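Local coordinates for cytoplasmic protein (Bacillus cereus, PDB 2O3L) that is of unknown function but belongs to the DUF1048 family and folds as a small, all-helical left-handed superhelix, at residues Q18-K23 with D48-G53. Residues are numbered along the deposited sequence; the frame is centred on the assembly and turned at random.
Sequences QFVFKK and DLFEAG
Phe50 reaches out from helix 36-56 and sets the far end of its ring against the side chain of Val20 and the backbone and CB of Phe21 on helix 15-31. Its CB heads for the facing helix. With CG anti to the carbonyl carbon (chi1 -83°), the ring is carried across the 8.5 Å between the CA atoms of Phe21 and Phe50. CD2 passes more loosely beside Phe21 CB, and the closest approach comes at CE2. That atom lies 4.0 Å from Phe21 N, which sits at the ring's edge and in its plane, and Phe21 CA and CB are each 4.1 Å from the same CE2. One step on, the tip atom CZ meets Val20 CG1, also at 4.1 Å, the valine side chain crossing the phenylalanine at about a right angle.

Phe21 offers its CB here rather than its ring. Because CG is anti to the backbone N, chi1 -179° turns the ring past the Phe50 edge, and the side chain also touches Leu46 and Ile47 of helix 36-56 and Met7 and Val10 of helix 2-11. Around Phe50, Val60 and Thr64 of helix 60-64 and Leu13 of the loop between helices 2-11 and 15-31 add contacts, while Tyr17 makes an edge-to-face stack with it; Val20 also touches Val60.

This is helix-to-helix core packing near the centre of the chain, where an aromatic side chain spans the separation between two backbones. The segments share no hydrogen bond, and Phe21 N, despite its place at the ring edge, meets carbon there. All three touching residues are buried, so the join rests on van der Waals contact and exclusion of water, with no directional bond to fix the ring's orientation between these two segments.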
ATOM      1  N   GLN A  18       2.713   7.150  -5.883  1.00 40.24           N
ATOM      2  CA  GLN A  18       4.010   6.641  -5.490  1.00 41.54           C
ATOM      3  C   GLN A  18       4.419   7.107  -4.109  1.00 42.44           C
ATOM      4  O   GLN A  18       4.950   6.301  -3.346  1.00 40.14           O
ATOM      5  CB  GLN A  18       5.088   7.014  -6.491  1.00 42.02           C
ATOM      6  CG  GLN A  18       4.838   6.362  -7.869  1.00 40.29           C
ATOM      7  CD  GLN A  18       5.962   6.664  -8.831  1.00 49.24           C
ATOM      8  OE1 GLN A  18       7.116   6.524  -8.479  1.00 43.74           O
ATOM      9  NE2 GLN A  18       5.624   7.107 -10.040  1.00 43.76           N
ATOM     10  N   PHE A  19       4.177   8.384  -3.786  1.00 38.73           N
ATOM     11  CA  PHE A  19       4.677   8.937  -2.526  1.00 37.19           C
ATOM     12  C   PHE A  19       3.875   8.332  -1.386  1.00 36.29           C
ATOM     13  O   PHE A  19       4.414   7.938  -0.331  1.00 36.72           O
ATOM     14  CB  PHE A  19       4.574  10.455  -2.536  1.00 40.15           C
ATOM     15  CG  PHE A  19       5.190  11.107  -1.342  1.00 41.96           C
ATOM     16  CD1 PHE A  19       6.564  11.139  -1.190  1.00 47.89           C
ATOM     17  CD2 PHE A  19       4.389  11.696  -0.366  1.00 53.24           C
ATOM     18  CE1 PHE A  19       7.164  11.750  -0.071  1.00 50.40           C
ATOM     19  CE2 PHE A  19       4.960  12.293   0.764  1.00 48.56           C
ATOM     20  CZ  PHE A  19       6.368  12.336   0.901  1.00 51.55           C
ATOM     21  N   VAL A  20       2.574   8.220  -1.612  1.00 36.91           N
ATOM     22  CA  VAL A  20       1.690   7.676  -0.611  1.00 37.71           C
ATOM     23  C   VAL A  20       1.961   6.182  -0.366  1.00 41.75           C
ATOM     24  O   VAL A  20       1.960   5.755   0.768  1.00 39.29           O
ATOM     25  CB  VAL A  20       0.241   7.926  -0.953  1.00 39.47           C
ATOM     26  CG1 VAL A  20      -0.689   7.176   0.021  1.00 41.30           C
ATOM     27  CG2 VAL A  20      -0.012   9.441  -0.868  1.00 42.54           C
ATOM     28  N   PHE A  21       2.188   5.423  -1.432  1.00 37.62           N
ATOM     29  CA  PHE A  21       2.622   4.059  -1.282  1.00 41.44           C
ATOM     30  C   PHE A  21       3.891   3.930  -0.421  1.00 38.86           C
ATOM     31  O   PHE A  21       3.970   3.061   0.423  1.00 39.44           O
ATOM     32  CB  PHE A  21       2.861   3.369  -2.636  1.00 40.30           C
ATOM     33  CG  PHE A  21       3.285   1.940  -2.471  1.00 41.56           C
ATOM     34  CD1 PHE A  21       2.347   0.958  -2.235  1.00 49.86           C
ATOM     35  CD2 PHE A  21       4.630   1.601  -2.420  1.00 47.53           C
ATOM     36  CE1 PHE A  21       2.729  -0.334  -1.986  1.00 46.42           C
ATOM     37  CE2 PHE A  21       5.016   0.309  -2.217  1.00 47.08           C
ATOM     38  CZ  PHE A  21       4.059  -0.666  -1.978  1.00 44.87           C
ATOM     39  N   LYS A  22       4.888   4.748  -0.718  1.00 39.43           N
ATOM     40  CA  LYS A  22       6.129   4.777   0.040  1.00 41.28           C
ATOM     41  C   LYS A  22       5.894   5.109   1.514  1.00 40.53           C
ATOM     42  O   LYS A  22       6.518   4.511   2.398  1.00 38.30           O
ATOM     43  CB  LYS A  22       7.053   5.817  -0.567  1.00 40.09           C
ATOM     44  CG  LYS A  22       8.371   5.938   0.158  1.00 46.47           C
ATOM     45  CD  LYS A  22       9.377   6.855  -0.571  1.00 48.34           C
ATOM     46  CE  LYS A  22       9.081   8.327  -0.402  1.00 55.30           C
ATOM     47  NZ  LYS A  22      10.285   9.044  -0.819  1.00 68.70           N
ATOM     48  N   LYS A  23       4.996   6.055   1.770  1.00 40.75           N
ATOM     49  CA  LYS A  23       4.631   6.410   3.150  1.00 40.27           C
ATOM     50  C   LYS A  23       4.073   5.163   3.900  1.00 37.42           C
ATOM     51  O   LYS A  23       4.503   4.847   4.970  1.00 39.06           O
ATOM     52  CB  LYS A  23       3.654   7.583   3.179  1.00 38.88           C
ATOM     53  CG  LYS A  23       4.250   8.960   2.917  1.00 38.00           C
ATOM     54  CD  LYS A  23       3.207  10.097   2.878  1.00 37.62           C
ATOM     55  CE  LYS A  23       2.342  10.203   4.145  1.00 44.49           C
ATOM     56  NZ  LYS A  23       1.533  11.488   4.318  1.00 42.01           N
ATOM     57  N   ASP A  48      -2.646  -3.546  -6.127  1.00 37.84           N
ATOM     58  CA  ASP A  48      -3.806  -3.829  -6.965  1.00 39.00           C
ATOM     59  C   ASP A  48      -4.865  -2.722  -6.802  1.00 39.26           C
ATOM     60  O   ASP A  48      -5.466  -2.267  -7.771  1.00 40.03           O
ATOM     61  CB  ASP A  48      -4.446  -5.173  -6.633  1.00 37.14           C
ATOM     62  CG  ASP A  48      -3.817  -6.334  -7.365  1.00 48.56           C
ATOM     63  OD1 ASP A  48      -3.085  -6.101  -8.338  1.00 52.12           O
ATOM     64  OD2 ASP A  48      -4.063  -7.490  -6.971  1.00 50.58           O
ATOM     65  N   LEU A  49      -5.123  -2.337  -5.566  1.00 39.87           N
ATOM     66  CA  LEU A  49      -6.156  -1.327  -5.284  1.00 40.38           C
ATOM     67  C   LEU A  49      -5.742   0.051  -5.860  1.00 38.64           C
ATOM     68  O   LEU A  49      -6.536   0.723  -6.472  1.00 39.72           O
ATOM     69  CB  LEU A  49      -6.374  -1.217  -3.791  1.00 38.39           C
ATOM     70  CG  LEU A  49      -7.470  -0.275  -3.275  1.00 46.10           C
ATOM     71  CD1 LEU A  49      -8.801  -0.884  -3.461  1.00 41.87           C
ATOM     72  CD2 LEU A  49      -7.256   0.061  -1.802  1.00 44.18           C
ATOM     73  N   PHE A  50      -4.500   0.443  -5.641  1.00 38.70           N
ATOM     74  CA  PHE A  50      -3.961   1.676  -6.173  1.00 39.85           C
ATOM     75  C   PHE A  50      -3.919   1.680  -7.705  1.00 41.97           C
ATOM     76  O   PHE A  50      -4.268   2.696  -8.328  1.00 43.09           O
ATOM     77  CB  PHE A  50      -2.554   1.950  -5.619  1.00 40.66           C
ATOM     78  CG  PHE A  50      -2.513   2.614  -4.275  1.00 38.03           C
ATOM     79  CD1 PHE A  50      -3.583   2.623  -3.423  1.00 40.03           C
ATOM     80  CD2 PHE A  50      -1.319   3.211  -3.842  1.00 42.48           C
ATOM     81  CE1 PHE A  50      -3.498   3.236  -2.163  1.00 40.47           C
ATOM     82  CE2 PHE A  50      -1.243   3.849  -2.611  1.00 44.80           C
ATOM     83  CZ  PHE A  50      -2.332   3.853  -1.755  1.00 40.71           C
ATOM     84  N   GLU A  51      -3.547   0.566  -8.333  1.00 40.82           N
ATOM     85  CA  GLU A  51      -3.597   0.520  -9.796  1.00 40.63           C
ATOM     86  C   GLU A  51      -4.980   0.699 -10.337  1.00 41.39           C
ATOM     87  O   GLU A  51      -5.156   1.340 -11.383  1.00 40.47           O
ATOM     88  CB  GLU A  51      -3.096  -0.794 -10.383  1.00 42.24           C
ATOM     89  CG  GLU A  51      -1.621  -0.900 -10.461  1.00 50.98           C
ATOM     90  CD  GLU A  51      -1.151  -2.083 -11.299  1.00 44.64           C
ATOM     91  OE1 GLU A  51      -1.937  -3.029 -11.579  1.00 45.46           O
ATOM     92  OE2 GLU A  51       0.032  -2.025 -11.694  1.00 43.95           O
ATOM     93  N   ALA A  52      -5.969   0.065  -9.701  1.00 39.14           N
ATOM     94  CA  ALA A  52      -7.337   0.202 -10.168  1.00 38.25           C
ATOM     95  C   ALA A  52      -7.812   1.642 -10.010  1.00 38.14           C
ATOM     96  O   ALA A  52      -8.414   2.237 -10.909  1.00 37.42           O
ATOM     97  CB  ALA A  52      -8.277  -0.760  -9.404  1.00 40.60           C
ATOM     98  N   GLY A  53      -7.601   2.188  -8.834  1.00 38.65           N
ATOM     99  CA  GLY A  53      -8.001   3.554  -8.570  1.00 40.84           C
ATOM    100  C   GLY A  53      -7.385   4.559  -9.540  1.00 41.68           C
ATOM    101  O   GLY A  53      -8.091   5.433 -10.039  1.00 37.78           O
TER